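Local coordinates for protein beta-glucosidase (Pseudoalteromonas sp., PDB 3F95) that probably hydrolyses beta-1,3- and beta-1,4-glucans as a whole enzyme, this chain being its extra C-terminal beta-sandwich domain, at residues A[18-23]-A[69-74]; A[7-12]-A[166-171]; A[98-103]-A[157-162]; A[92-97]-A[124-129]. All coordinates share one frame; numbering follows the deposited sequence. Where two conformers were deposited one is given.

Interactions 1 and 2 lie on different sheets of the beta-sandwich and touch through its core, their centres about 14 Å apart. Trp20 CZ2 comes within 3.6 Å of Phe10 CG, and Leu71 CD2 within 3.8 Å of Val168 CG1. Interactions 3 and 4, centres about 12 Å apart, meet where Ser162 OG and Asp95 OD2 are 2.7 Å apart, a probable hydrogen bond. Interaction 3 lies across the chain's centre from interaction 2, about 23 Å between centres, and interaction 4 across it from interaction 1. Strand 161-171 runs from interaction 3 to interaction 2 and pairs with strand 87-94 of interaction 4. All four are structural packing within this C-terminal domain; the catalytic part of the enzyme is not in this chain.

Interaction 1 (A[18-23]-A[69-74]); sequences MTWQLA and LSLSYL
Met18 and Tyr73 lie side by side on two neighbouring antiparallel strands of one beta-sandwich sheet, whose short axes run 148° apart, and together they make a Met-aromatic contact. Met18, with the most surface buried here, starts with CG beside its backbone N (chi1 -44°) and then turns about CB-CG and CG-SD. This folds CE back over the centre of the Tyr73 ring, 3.9 Å from the centroid and 7° off the normal. SD stands obliquely beside the same ring, 3.4 Å from Tyr73 CD1. An alanine in place of Tyr73 would probably leave the sulfur and methyl of Met18 without their aromatic surface and the thioether freer to turn.

On the same face of the sheet Leu71 pairs with Trp20. Leu71 CD1 sits over one face of the indole, 4.1 Å from the centroid of the six-membered ring and toward its rim, while Leu71 CB rests 3.9 Å from Trp20 CZ3. The ring also meets Phe10 edge-to-face, which ties this strand pair to the facing sheet. Further along, Leu22 CD1 and Leu69 CD1 continue the apolar row at 3.9 Å.

The backbones are joined by four hydrogen bonds, two each at Thr19-Ser72 and Gln21-Ser70. One of them runs from Ser72 N to Thr19 O at 2.8 Å.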
# COMPACT_ATOMS: atom_id res chain seq x y z
N MET A 18 -0.40 -11.31 7.59
CA MET A 18 -0.21 -10.45 6.41
C MET A 18 0.84 -10.95 5.41
O MET A 18 1.84 -11.57 5.81
CB MET A 18 0.14 -8.99 6.78
CG MET A 18 -0.66 -8.34 7.90
SD MET A 18 -2.40 -8.25 7.54
CE MET A 18 -2.46 -7.13 6.14
N THR A 19 0.61 -10.66 4.13
CA THR A 19 1.60 -10.90 3.07
C THR A 19 1.56 -9.78 2.08
O THR A 19 0.53 -9.13 1.91
CB THR A 19 1.23 -11.96 1.98
OG1 THR A 19 -0.07 -12.51 2.12
CG2 THR A 19 2.32 -12.86 1.62
N TRP A 20 2.66 -9.64 1.34
CA TRP A 20 2.63 -8.88 0.11
C TRP A 20 2.12 -9.83 -0.99
O TRP A 20 2.39 -11.07 -0.96
CB TRP A 20 4.03 -8.41 -0.26
CG TRP A 20 4.70 -7.53 0.76
CD1 TRP A 20 5.70 -7.86 1.59
CD2 TRP A 20 4.40 -6.15 1.02
NE1 TRP A 20 6.04 -6.79 2.40
CE2 TRP A 20 5.27 -5.72 2.04
CE3 TRP A 20 3.46 -5.25 0.49
CZ2 TRP A 20 5.24 -4.40 2.56
CZ3 TRP A 20 3.44 -3.94 1.00
CH2 TRP A 20 4.32 -3.53 2.02
N GLN A 21 1.38 -9.27 -1.93
CA GLN A 21 0.88 -10.03 -3.08
C GLN A 21 1.26 -9.31 -4.36
O GLN A 21 0.86 -8.17 -4.57
CB GLN A 21 -0.65 -10.18 -3.03
CG GLN A 21 -1.15 -11.15 -1.99
CD GLN A 21 -2.59 -11.63 -2.21
OE1 GLN A 21 -3.01 -11.95 -3.33
NE2 GLN A 21 -3.32 -11.74 -1.12
N LEU A 22 2.00 -9.99 -5.23
CA LEU A 22 2.43 -9.40 -6.50
C LEU A 22 1.69 -10.13 -7.62
O LEU A 22 1.94 -11.32 -7.86
CB LEU A 22 3.94 -9.55 -6.67
CG LEU A 22 4.92 -8.67 -5.86
CD1 LEU A 22 4.80 -8.93 -4.35
CD2 LEU A 22 6.38 -8.90 -6.31
N ALA A 23 0.73 -9.43 -8.23
CA ALA A 23 -0.19 -10.03 -9.20
C ALA A 23 -0.09 -9.36 -10.57
O ALA A 23 -0.67 -8.27 -10.82
CB ALA A 23 -1.64 -10.01 -8.64
N LEU A 69 -0.02 -4.60 -6.78
CA LEU A 69 0.63 -4.94 -5.53
C LEU A 69 -0.42 -4.80 -4.44
O LEU A 69 -1.12 -3.78 -4.39
CB LEU A 69 1.72 -3.92 -5.22
CG LEU A 69 2.31 -4.10 -3.81
CD1 LEU A 69 3.20 -5.39 -3.74
CD2 LEU A 69 3.00 -2.84 -3.35
N SER A 70 -0.53 -5.82 -3.59
CA SER A 70 -1.38 -5.69 -2.39
C SER A 70 -0.60 -6.01 -1.12
O SER A 70 0.36 -6.81 -1.13
CB SER A 70 -2.58 -6.65 -2.49
OG SER A 70 -3.38 -6.33 -3.63
N LEU A 71 -1.00 -5.36 -0.03
CA LEU A 71 -0.66 -5.82 1.29
C LEU A 71 -1.96 -6.47 1.78
O LEU A 71 -2.99 -5.78 1.93
CB LEU A 71 -0.25 -4.64 2.18
CG LEU A 71 0.02 -4.96 3.64
CD1 LEU A 71 1.14 -5.96 3.82
CD2 LEU A 71 0.31 -3.63 4.39
N SER A 72 -1.93 -7.77 2.01
CA SER A 72 -3.17 -8.54 2.10
C SER A 72 -3.22 -9.45 3.32
O SER A 72 -2.19 -9.85 3.85
CB SER A 72 -3.41 -9.32 0.80
OG SER A 72 -2.55 -10.44 0.72
N TYR A 73 -4.44 -9.72 3.78
CA TYR A 73 -4.67 -10.61 4.91
C TYR A 73 -4.68 -12.05 4.38
O TYR A 73 -5.22 -12.34 3.31
CB TYR A 73 -6.03 -10.29 5.55
CG TYR A 73 -6.11 -8.93 6.22
CD1 TYR A 73 -5.76 -8.77 7.56
CD2 TYR A 73 -6.56 -7.81 5.53
CE1 TYR A 73 -5.84 -7.53 8.18
CE2 TYR A 73 -6.65 -6.57 6.15
CZ TYR A 73 -6.28 -6.44 7.48
OH TYR A 73 -6.35 -5.19 8.10
N LEU A 74 -4.07 -12.96 5.12
CA LEU A 74 -4.00 -14.35 4.65
C LEU A 74 -5.39 -14.99 4.56
O LEU A 74 -5.66 -15.80 3.65
CB LEU A 74 -2.96 -15.14 5.45
CG LEU A 74 -1.52 -14.74 5.03
CD1 LEU A 74 -0.47 -15.37 5.90
CD2 LEU A 74 -1.26 -15.08 3.56
O HOH W 1 -2.23 -7.96 -5.65

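Interaction 2 (A[7-12]-A[166-171]); sequences HPLFVR and ADVALT
His7 and Leu170 start the pairing as an antiparallel hydrogen-bonded pair, with His7 N to Leu170 O at 2.7 Å and Leu170 N to His7 O at 2.9 Å. Pro8 comes next and has no N-H to give; its CA lies 3.8 Å from the methyl CB of Ala169. At Leu9 the chain turns a corner. Leu9 CD1 reaches Leu170 CG at 4.2 Å, the two side chains crossing obliquely, and Leu9 also packs on Leu71 and Tyr73 of the other sheet. Here the register slips by one residue in a classic beta bulge: Leu9 and Phe10 both face Val168, and its carbonyl O takes two N-H groups, from Leu9 N at 2.9 Å and from Phe10 N at 3.0 Å. Phe10 O accepts Val168 N at 2.8 Å, the donor standing 44° above the carbonyl plane. Asp167, with positive phi, shares Phe10 with Val168, which makes a G1 bulge on the opposing strand. Val11 CG2, anti to the carbonyl carbon and beside the backbone N, lies 3.6 Å from Val168 O. A water accepts from Arg12 N and Asp167 N and donates to Asp167 OD1, while Asp167 OD2 forms a salt bridge with Lys91.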
# COMPACT_ATOMS: atom_id res chain seq x y z
N HIS A 7 -2.82 -0.38 14.94
CA HIS A 7 -2.62 -1.79 14.69
C HIS A 7 -1.64 -1.92 13.51
O HIS A 7 -1.98 -1.56 12.38
CB HIS A 7 -3.95 -2.47 14.38
CG HIS A 7 -3.81 -3.91 14.04
ND1 HIS A 7 -3.62 -4.89 14.99
CD2 HIS A 7 -3.78 -4.54 12.84
CE1 HIS A 7 -3.51 -6.07 14.40
NE2 HIS A 7 -3.61 -5.88 13.09
N PRO A 8 -0.40 -2.37 13.79
CA PRO A 8 0.59 -2.44 12.71
C PRO A 8 0.26 -3.52 11.69
O PRO A 8 -0.26 -4.60 12.05
CB PRO A 8 1.89 -2.79 13.47
CG PRO A 8 1.36 -3.63 14.65
CD PRO A 8 0.17 -2.79 15.08
N LEU A 9 0.53 -3.22 10.41
CA LEU A 9 0.37 -4.20 9.34
C LEU A 9 1.70 -4.52 8.69
O LEU A 9 1.98 -5.69 8.33
CB LEU A 9 -0.62 -3.70 8.27
CG LEU A 9 -2.06 -3.40 8.74
CD1 LEU A 9 -2.90 -2.77 7.62
CD2 LEU A 9 -2.75 -4.64 9.30
N PHE A 10 2.49 -3.47 8.47
CA PHE A 10 3.87 -3.63 8.05
C PHE A 10 4.72 -2.53 8.67
O PHE A 10 4.88 -1.47 8.09
CB PHE A 10 4.07 -3.67 6.52
CG PHE A 10 5.51 -3.83 6.10
CD1 PHE A 10 6.11 -5.10 6.07
CD2 PHE A 10 6.29 -2.72 5.78
CE1 PHE A 10 7.46 -5.25 5.71
CE2 PHE A 10 7.65 -2.86 5.44
CZ PHE A 10 8.23 -4.13 5.40
N VAL A 11 5.23 -2.81 9.86
CA VAL A 11 6.12 -1.86 10.54
C VAL A 11 7.42 -2.61 10.80
O VAL A 11 7.59 -3.34 11.80
CB VAL A 11 5.50 -1.23 11.85
CG1 VAL A 11 6.47 -0.15 12.41
CG2 VAL A 11 4.11 -0.60 11.58
N ARG A 12 8.35 -2.40 9.87
CA ARG A 12 9.63 -3.09 9.79
C ARG A 12 9.54 -4.54 9.31
O ARG A 12 10.49 -5.03 8.70
CB ARG A 12 10.41 -3.03 11.10
CG ARG A 12 10.68 -1.60 11.59
CD ARG A 12 11.73 -1.62 12.71
NE ARG A 12 13.04 -2.10 12.25
CZ ARG A 12 14.10 -2.27 13.05
NH1 ARG A 12 14.02 -1.97 14.36
NH2 ARG A 12 15.24 -2.70 12.55
N ALA A 166 6.60 2.10 3.62
CA ALA A 166 7.06 1.68 4.94
C ALA A 166 6.01 2.02 5.99
O ALA A 166 5.15 2.85 5.76
CB ALA A 166 8.36 2.37 5.28
N ASP A 167 6.10 1.37 7.15
CA ASP A 167 5.42 1.82 8.36
C ASP A 167 3.91 1.91 8.14
O ASP A 167 3.27 2.99 8.32
CB ASP A 167 5.99 3.18 8.81
CG ASP A 167 7.43 3.10 9.36
OD1 ASP A 167 8.04 2.01 9.49
OD2 ASP A 167 7.96 4.19 9.70
N VAL A 168 3.32 0.80 7.72
CA VAL A 168 1.90 0.75 7.39
C VAL A 168 1.13 0.29 8.60
O VAL A 168 1.41 -0.79 9.15
CB VAL A 168 1.60 -0.23 6.22
CG1 VAL A 168 0.16 -0.15 5.83
CG2 VAL A 168 2.45 0.12 5.01
N ALA A 169 0.17 1.11 9.04
CA ALA A 169 -0.62 0.73 10.22
C ALA A 169 -2.01 1.32 10.18
O ALA A 169 -2.21 2.39 9.59
CB ALA A 169 0.12 1.17 11.51
N LEU A 170 -2.98 0.61 10.79
CA LEU A 170 -4.30 1.19 11.04
C LEU A 170 -4.18 2.05 12.31
O LEU A 170 -3.53 1.64 13.26
CB LEU A 170 -5.36 0.09 11.21
CG LEU A 170 -5.70 -0.74 9.97
CD1 LEU A 170 -6.48 -1.99 10.32
CD2 LEU A 170 -6.46 0.10 8.95
N THR A 171 -4.77 3.25 12.29
CA THR A 171 -4.69 4.15 13.42
C THR A 171 -6.00 4.92 13.62
O THR A 171 -6.74 5.17 12.66
CB THR A 171 -3.52 5.17 13.28
OG1 THR A 171 -3.41 5.91 14.50
CG2 THR A 171 -3.78 6.15 12.14
O HOH W 2 8.25 -0.21 8.04

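Interaction 3 (A[98-103]-A[157-162]); sequences PEQGAN and TSQNLS
Asn103 and Thr157 form an antiparallel hydrogen-bonded pair at the end of a strand pairing in one sheet of the beta-sandwich, and beyond them regular backbone pairing gives way to side-chain and water contacts. Asn103 N donates to Thr157 O and Thr157 N to Asn103 O, both at 3.0 Å.

Past this pair the side chain of Ser158 takes over. Its OG, anti to the backbone N (chi1 -170°), donates to Gly101 O at 2.9 Å, tilted 30° from the plane of that carbonyl. A water donates to the same oxygen and accepts from Gln159 N, so Gly101 O is gripped twice. Ser158 OG also receives a weak bond from Asn160 N within its own segment, at 3.4 Å. An alanine in place of Ser158 would probably leave Gly101 O with the water as its remaining mate in this contact and Asn160 N without the hydroxyl, so that the two segments would be less firmly tied. Ser158 CB lies 3.6 Å from Ala102 CB.

Apolar packing adds to the join. Pro98 and Leu161 lie side by side, the ring carbon CD of Pro98 3.7 Å from Leu161 CD1, and Ala102 CB meets the other methyl, Leu161 CD2. Separately, Pro98 CA makes a bent CA-H...O contact with Asn160 O, 3.1 Å away.

Residues 157-162 carry the chain from strand 149-158 in one sheet to strand 161-171 in the other. Trp63 of strand 58-63 packs on Ser158 and Leu161, Phe119 lies against Ala102, and Asn103 ND2 bonds to Asp116 on strand 113-118.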
# COMPACT_ATOMS: atom_id res chain seq x y z
N PRO A 98 3.65 7.60 -12.25
CA PRO A 98 3.12 6.73 -13.31
C PRO A 98 2.78 7.54 -14.54
O PRO A 98 2.00 8.49 -14.46
CB PRO A 98 1.88 6.11 -12.70
CG PRO A 98 1.49 7.02 -11.53
CD PRO A 98 2.71 7.79 -11.12
N GLU A 99 3.35 7.17 -15.68
CA GLU A 99 3.04 7.92 -16.90
C GLU A 99 1.57 7.78 -17.34
O GLU A 99 0.96 8.76 -17.81
CB GLU A 99 3.98 7.51 -18.01
CG GLU A 99 4.06 8.54 -19.10
CD GLU A 99 5.21 8.29 -20.01
OE1 GLU A 99 6.29 7.91 -19.50
OE2 GLU A 99 5.04 8.48 -21.24
N GLN A 100 0.99 6.60 -17.15
CA GLN A 100 -0.41 6.36 -17.51
C GLN A 100 -1.33 6.11 -16.32
O GLN A 100 -2.43 5.56 -16.45
CB GLN A 100 -0.53 5.21 -18.53
CG GLN A 100 0.12 5.57 -19.85
CD GLN A 100 0.38 4.37 -20.75
OE1 GLN A 100 0.21 3.21 -20.35
NE2 GLN A 100 0.82 4.65 -21.99
N GLY A 101 -0.87 6.51 -15.15
CA GLY A 101 -1.69 6.58 -13.97
C GLY A 101 -1.56 5.35 -13.10
O GLY A 101 -0.98 4.33 -13.50
N ALA A 102 -2.14 5.44 -11.91
CA ALA A 102 -2.13 4.38 -10.92
C ALA A 102 -3.29 4.58 -9.96
O ALA A 102 -3.73 5.71 -9.76
CB ALA A 102 -0.81 4.37 -10.16
N ASN A 103 -3.76 3.48 -9.37
CA ASN A 103 -4.90 3.44 -8.47
C ASN A 103 -4.41 2.96 -7.13
O ASN A 103 -3.69 1.95 -7.05
CB ASN A 103 -5.93 2.43 -9.01
CG ASN A 103 -7.27 2.46 -8.28
OD1 ASN A 103 -8.04 1.50 -8.39
ND2 ASN A 103 -7.58 3.56 -7.59
N THR A 157 -2.36 -0.49 -8.28
CA THR A 157 -2.38 -1.00 -9.64
C THR A 157 -1.85 0.05 -10.61
O THR A 157 -2.25 1.23 -10.56
CB THR A 157 -3.81 -1.43 -10.02
OG1 THR A 157 -4.30 -2.36 -9.04
CG2 THR A 157 -3.81 -2.11 -11.39
N SER A 158 -0.96 -0.38 -11.50
CA SER A 158 -0.35 0.51 -12.50
C SER A 158 0.34 -0.33 -13.60
O SER A 158 0.40 -1.57 -13.49
CB SER A 158 0.64 1.48 -11.83
OG SER A 158 1.09 2.52 -12.74
N GLN A 159 0.83 0.33 -14.64
CA GLN A 159 1.63 -0.35 -15.68
C GLN A 159 3.08 0.09 -15.61
O GLN A 159 3.98 -0.59 -16.08
CB GLN A 159 1.10 -0.04 -17.08
CG GLN A 159 -0.32 -0.44 -17.31
CD GLN A 159 -0.83 -0.02 -18.67
OE1 GLN A 159 -1.43 1.04 -18.82
NE2 GLN A 159 -0.59 -0.86 -19.67
N ASN A 160 3.32 1.27 -15.05
CA ASN A 160 4.67 1.80 -15.03
C ASN A 160 4.79 2.83 -13.91
O ASN A 160 4.13 3.87 -13.96
CB ASN A 160 5.00 2.44 -16.38
CG ASN A 160 6.45 2.68 -16.54
OD1 ASN A 160 7.03 3.55 -15.89
ND2 ASN A 160 7.08 1.89 -17.41
N LEU A 161 5.63 2.53 -12.92
CA LEU A 161 5.57 3.24 -11.63
C LEU A 161 6.72 2.74 -10.78
O LEU A 161 7.09 1.58 -10.86
CB LEU A 161 4.27 2.88 -10.89
CG LEU A 161 4.06 3.33 -9.42
CD1 LEU A 161 4.04 4.88 -9.33
CD2 LEU A 161 2.74 2.77 -8.95
N SER A 162 7.30 3.64 -9.98
CA SER A 162 8.28 3.24 -8.99
C SER A 162 8.03 3.99 -7.67
O SER A 162 8.00 5.23 -7.63
CB SER A 162 9.70 3.49 -9.51
OG SER A 162 10.65 3.07 -8.55
O HOH W 3 5.91 6.09 -15.58
O HOH W 4 7.69 6.48 -17.61
O HOH W 5 -0.50 2.79 -15.61
O HOH W 6 -5.45 -0.67 -7.20

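Interaction 4 (A[92-97]-A[124-129]); sequences MRIDKA and QLMADK
Met92 and Ile94 pack on Met126 in a contact where no ring takes part and no flat side-chain group is stacked; instead, four backbone oxygens, those of Met92, Ile94, Asp95 and Lys129, are approached by aliphatic carbons. Met126 CE comes to 3.3 Å from Met92 O. Lys129 O receives the Arg93 side chain, whose CG is 3.3 Å away with CD close behind. Ile94 O has Lys129 CG at 3.4 Å and, in a CA-H...O contact, Lys129 CA as well. Asp95 O lies against the outer part of the same lysine, 3.3 Å from CE.

The apolar centre is Met126. Its CG is beside the backbone N (chi1 -59°), and the chain turns again about CB-CG and CG-SD, carrying the terminal methyl across to the strand. There CE rests 3.9 Å from Met92 CB, and the two methionines cross at about a right angle. Ile94, also at about a right angle to Met126, sets CD1 3.9 Å from Met126 CG. Met92, Ile94 and Met126 are all buried, and Leu134 of strand 132-137 packs on both methionines.

A water links the segments: it accepts from Ile94 N at 2.9 Å and donates to Met126 O at 2.7 Å. Met126 O also accepts Lys129 N, closing a type I turn, and Lys129 then leaves helical angles with positive phi.

The short, weakly bonded helix and this turn thus lead into strand 132-137, which pairs with 87-94, and Asp95 and Lys96 both face Ser162 in a classic beta bulge where strand 87-94 turns its corner.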
# COMPACT_ATOMS: atom_id res chain seq x y z
N MET A 92 5.20 6.72 2.17
CA MET A 92 5.40 6.39 0.75
C MET A 92 6.38 7.38 0.14
O MET A 92 6.41 8.56 0.54
CB MET A 92 4.06 6.43 0.02
CG MET A 92 4.14 6.05 -1.47
SD MET A 92 2.61 6.23 -2.36
CE MET A 92 1.70 4.83 -1.70
N ARG A 93 7.19 6.92 -0.83
CA ARG A 93 8.02 7.78 -1.64
C ARG A 93 7.76 7.37 -3.09
O ARG A 93 7.85 6.18 -3.42
CB ARG A 93 9.49 7.56 -1.30
CG ARG A 93 10.48 8.32 -2.17
CD ARG A 93 11.92 8.03 -1.75
NE ARG A 93 12.24 6.62 -2.04
CZ ARG A 93 13.32 5.97 -1.62
NH1 ARG A 93 14.24 6.57 -0.87
NH2 ARG A 93 13.48 4.69 -1.95
N ILE A 94 7.41 8.31 -3.96
CA ILE A 94 7.19 7.95 -5.36
C ILE A 94 8.38 8.47 -6.14
O ILE A 94 8.47 9.68 -6.40
CB ILE A 94 5.86 8.52 -5.89
CG1 ILE A 94 4.69 8.00 -5.03
CG2 ILE A 94 5.66 8.15 -7.42
CD1 ILE A 94 3.32 8.52 -5.50
N ASP A 95 9.31 7.58 -6.48
CA ASP A 95 10.50 8.01 -7.21
C ASP A 95 10.33 8.08 -8.73
O ASP A 95 11.04 8.82 -9.40
CB ASP A 95 11.72 7.20 -6.82
CG ASP A 95 11.52 5.74 -7.08
OD1 ASP A 95 10.63 5.14 -6.44
OD2 ASP A 95 12.28 5.18 -7.90
N LYS A 96 9.35 7.36 -9.26
CA LYS A 96 8.96 7.61 -10.64
C LYS A 96 7.45 7.58 -10.75
O LYS A 96 6.83 6.53 -10.56
CB LYS A 96 9.61 6.61 -11.62
CG LYS A 96 9.19 6.86 -13.08
CD LYS A 96 9.86 5.90 -14.06
CE LYS A 96 9.29 4.50 -13.96
NZ LYS A 96 9.67 3.63 -15.11
N ALA A 97 6.87 8.76 -11.03
CA ALA A 97 5.41 8.90 -11.18
C ALA A 97 4.88 8.09 -12.36
O ALA A 97 5.61 7.84 -13.33
CB ALA A 97 4.98 10.40 -11.30
N GLN A 124 0.96 15.84 -6.82
CA GLN A 124 1.77 17.04 -6.62
C GLN A 124 2.46 17.00 -5.28
O GLN A 124 3.64 17.27 -5.19
CB GLN A 124 0.97 18.32 -6.84
CG GLN A 124 0.73 18.63 -8.32
CD GLN A 124 1.96 19.21 -9.02
OE1 GLN A 124 2.95 18.51 -9.29
NE2 GLN A 124 1.89 20.51 -9.34
N LEU A 125 1.74 16.60 -4.23
CA LEU A 125 2.38 16.54 -2.92
C LEU A 125 3.50 15.49 -2.82
O LEU A 125 4.38 15.60 -1.96
CB LEU A 125 1.33 16.39 -1.82
CG LEU A 125 0.43 15.17 -1.67
CD1 LEU A 125 1.10 14.11 -0.78
CD2 LEU A 125 -0.89 15.62 -1.06
N MET A 126 3.47 14.49 -3.71
CA MET A 126 4.51 13.46 -3.80
C MET A 126 5.66 13.79 -4.78
O MET A 126 6.66 13.06 -4.86
CB MET A 126 3.86 12.13 -4.22
CG MET A 126 2.75 11.61 -3.27
SD MET A 126 3.27 11.40 -1.55
CE MET A 126 4.33 9.96 -1.64
N ALA A 127 5.52 14.88 -5.53
CA ALA A 127 6.35 15.13 -6.72
C ALA A 127 7.80 15.44 -6.39
O ALA A 127 8.67 15.37 -7.27
CB ALA A 127 5.73 16.27 -7.56
N ASP A 128 8.07 15.77 -5.12
CA ASP A 128 9.46 15.97 -4.69
C ASP A 128 10.27 14.65 -4.61
O ASP A 128 11.47 14.69 -4.36
CB ASP A 128 9.54 16.74 -3.35
CG ASP A 128 8.88 16.01 -2.19
OD1 ASP A 128 8.50 14.83 -2.35
OD2 ASP A 128 8.74 16.63 -1.10
N LYS A 129 9.60 13.52 -4.84
CA LYS A 129 10.23 12.18 -4.78
C LYS A 129 10.86 11.91 -3.41
O LYS A 129 11.81 11.13 -3.29
CB LYS A 129 11.26 11.99 -5.90
CG LYS A 129 10.68 12.17 -7.30
CD LYS A 129 11.72 11.92 -8.38
CE LYS A 129 11.11 12.06 -9.77
NZ LYS A 129 10.76 13.48 -10.06
O HOH W 7 7.27 11.07 -3.13